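Local structure of hypothetical protein DUF871 (Enterococcus faecalis, 2P0O) at residues 22-27 against 60-65. The protein is of unknown function but, as a member of the MupG family, probably hydrolyses 6-phospho-N-acetylmuramic acid glycosides. Numbering follows the deposited sequence.
Sequences YIKKMK and KAEKMK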
loop_
_atom_site.group_PDB
_atom_site.type_symbol
_atom_site.label_atom_id
_atom_site.label_comp_id
_atom_site.label_asym_id
_atom_site.label_seq_id
_atom_site.Cartn_x
_atom_site.Cartn_y
_atom_site.Cartn_z
ATOM N N TYR A 22 -5.111 15.574 -4.470
ATOM C CA TYR A 22 -4.681 14.276 -4.010
ATOM C C TYR A 22 -5.529 13.108 -4.509
ATOM O O TYR A 22 -4.982 12.104 -5.020
ATOM C CB TYR A 22 -4.645 14.267 -2.481
ATOM C CG TYR A 22 -4.286 12.914 -1.861
ATOM C CD1 TYR A 22 -2.999 12.368 -1.975
ATOM C CD2 TYR A 22 -5.239 12.195 -1.126
ATOM C CE1 TYR A 22 -2.678 11.108 -1.364
ATOM C CE2 TYR A 22 -4.943 10.960 -0.530
ATOM C CZ TYR A 22 -3.666 10.426 -0.636
ATOM O OH TYR A 22 -3.409 9.203 -0.013
ATOM N N ILE A 23 -6.842 13.205 -4.308
ATOM C CA ILE A 23 -7.768 12.142 -4.717
ATOM C C ILE A 23 -7.637 11.842 -6.232
ATOM O O ILE A 23 -7.454 10.686 -6.654
ATOM C CB ILE A 23 -9.234 12.487 -4.337
ATOM C CG1 ILE A 23 -9.430 12.432 -2.818
ATOM C CG2 ILE A 23 -10.208 11.531 -5.027
ATOM C CD1 ILE A 23 -10.729 13.111 -2.341
ATOM N N LYS A 24 -7.672 12.899 -7.024
ATOM C CA LYS A 24 -7.537 12.799 -8.473
ATOM C C LYS A 24 -6.201 12.178 -8.902
ATOM O O LYS A 24 -6.170 11.301 -9.778
ATOM C CB LYS A 24 -7.725 14.173 -9.132
ATOM C CG LYS A 24 -9.118 14.739 -8.995
ATOM C CD LYS A 24 -9.325 15.953 -9.937
ATOM C CE LYS A 24 -10.573 16.723 -9.528
ATOM N NZ LYS A 24 -11.197 17.557 -10.628
ATOM N N LYS A 25 -5.104 12.621 -8.280
ATOM C CA LYS A 25 -3.791 12.044 -8.574
ATOM C C LYS A 25 -3.715 10.572 -8.193
ATOM O O LYS A 25 -3.159 9.774 -8.928
ATOM C CB LYS A 25 -2.699 12.788 -7.834
ATOM C CG LYS A 25 -2.193 13.973 -8.595
ATOM C CD LYS A 25 -1.206 14.768 -7.764
ATOM C CE LYS A 25 -0.914 16.074 -8.488
ATOM N NZ LYS A 25 0.154 16.778 -7.741
HETATM N N MSE A 26 -4.283 10.216 -7.040
HETATM C CA MSE A 26 -4.237 8.831 -6.574
HETATM C C MSE A 26 -4.981 7.910 -7.548
HETATM O O MSE A 26 -4.478 6.838 -7.896
HETATM C CB MSE A 26 -4.739 8.712 -5.136
HETATM C CG MSE A 26 -3.778 9.369 -4.127
HETATM SE SE MSE A 26 -1.958 8.567 -4.149
HETATM C CE MSE A 26 -2.234 7.184 -2.793
ATOM N N LYS A 27 -6.149 8.350 -8.016
ATOM C CA LYS A 27 -6.852 7.629 -9.069
ATOM C C LYS A 27 -5.968 7.375 -10.305
ATOM O O LYS A 27 -5.870 6.232 -10.754
ATOM C CB LYS A 27 -8.138 8.341 -9.477
ATOM C CG LYS A 27 -8.782 7.748 -10.727
ATOM C CD LYS A 27 -9.477 6.451 -10.393
ATOM C CE LYS A 27 -10.092 5.850 -11.638
ATOM N NZ LYS A 27 -10.862 4.640 -11.255
ATOM N N LYS A 60 -17.830 9.732 -7.764
ATOM C CA LYS A 60 -18.605 9.377 -8.955
ATOM C C LYS A 60 -17.888 9.801 -10.242
ATOM O O LYS A 60 -17.775 9.006 -11.175
ATOM C CB LYS A 60 -20.022 9.984 -8.922
ATOM C CG LYS A 60 -21.055 9.161 -8.147
ATOM C CD LYS A 60 -22.093 10.054 -7.438
ATOM C CE LYS A 60 -23.116 10.618 -8.383
ATOM N NZ LYS A 60 -23.953 11.695 -7.715
ATOM N N ALA A 61 -17.402 11.044 -10.275
ATOM C CA ALA A 61 -16.710 11.606 -11.442
ATOM C C ALA A 61 -15.400 10.885 -11.712
ATOM O O ALA A 61 -14.974 10.696 -12.847
ATOM C CB ALA A 61 -16.445 13.082 -11.225
ATOM N N GLU A 62 -14.767 10.479 -10.635
ATOM C CA GLU A 62 -13.447 9.900 -10.682
ATOM C C GLU A 62 -13.524 8.370 -10.801
ATOM O O GLU A 62 -12.510 7.727 -11.020
ATOM C CB GLU A 62 -12.693 10.365 -9.435
ATOM C CG GLU A 62 -11.211 10.542 -9.594
ATOM C CD GLU A 62 -10.799 11.514 -10.680
ATOM O OE1 GLU A 62 -11.427 12.583 -10.828
ATOM O OE2 GLU A 62 -9.804 11.205 -11.380
ATOM N N LYS A 63 -14.735 7.812 -10.701
ATOM C CA LYS A 63 -15.006 6.358 -10.765
ATOM C C LYS A 63 -14.273 5.613 -9.666
ATOM O O LYS A 63 -13.413 4.754 -9.906
ATOM C CB LYS A 63 -14.714 5.770 -12.143
ATOM C CG LYS A 63 -15.699 6.195 -13.215
ATOM C CD LYS A 63 -15.104 5.918 -14.565
ATOM C CE LYS A 63 -15.927 6.534 -15.694
ATOM N NZ LYS A 63 -15.088 6.550 -16.935
HETATM N N MSE A 64 -14.623 5.982 -8.446
HETATM C CA MSE A 64 -13.998 5.434 -7.266
HETATM C C MSE A 64 -15.081 5.037 -6.293
HETATM O O MSE A 64 -16.155 5.635 -6.252
HETATM C CB MSE A 64 -13.078 6.462 -6.626
HETATM C CG MSE A 64 -11.930 6.880 -7.512
HETATM SE SE MSE A 64 -10.884 8.278 -6.635
HETATM C CE MSE A 64 -9.715 7.237 -5.449
ATOM N N LYS A 65 -14.788 4.015 -5.519
ATOM C CA LYS A 65 -15.717 3.521 -4.534
ATOM C C LYS A 65 -15.541 4.290 -3.234
ATOM O O LYS A 65 -14.498 4.930 -3.021
ATOM C CB LYS A 65 -15.484 2.027 -4.360
ATOM C CG LYS A 65 -15.782 1.280 -5.661
ATOM C CD LYS A 65 -15.679 -0.222 -5.503
ATOM C CE LYS A 65 -16.944 -0.789 -4.888
ATOM N NZ LYS A 65 -16.732 -2.214 -4.505
HETATM O O HOH W 1 -7.379 11.532 -11.921
#
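The ring of Tyr-22 has Met-26 CG over one face, 3.4 Å above its plane and offset toward the rim. The ring does not touch segment 60-65; Lys-27, Glu-62 and Met-64 carry the contact. Lys-27 CG lies anti to its backbone N (chi1 170°), and the chain bends at chi2, then runs straight. Lys-27 runs antiparallel to the side chains of both Glu-62 and Met-64, with Lys-27 CD 3.8 Å from Met-64 CG. Lys-27 NZ donates to Lys-63 O at 2.9 Å, from above the carbonyl plane. The same NZ forms a salt bridge with Asp-32. The Glu-62 side chain crosses that of Lys-24 at about a right angle, Glu-62 OE1 3.7 Å from Lys-24 CG. One water donates to both Lys-24 O and Glu-62 OE2. Deeper in, Ile-23 CG2 meets Met-64 SE at 3.7 Å. Lys-63, with positive phi, is the C-prime residue of the Schellman motif that ends helix 48-62, and its carbonyl accepts the Lys-27 bond. The contact thus joins neighbouring helices 17-28 and 48-62 on the outside of the TIM barrel. Ile-23 also packs on Leu-55 and Ile-58 of helix 48-62 and Ile-7 of strand 4-8, and the chain runs on into strand 65-70.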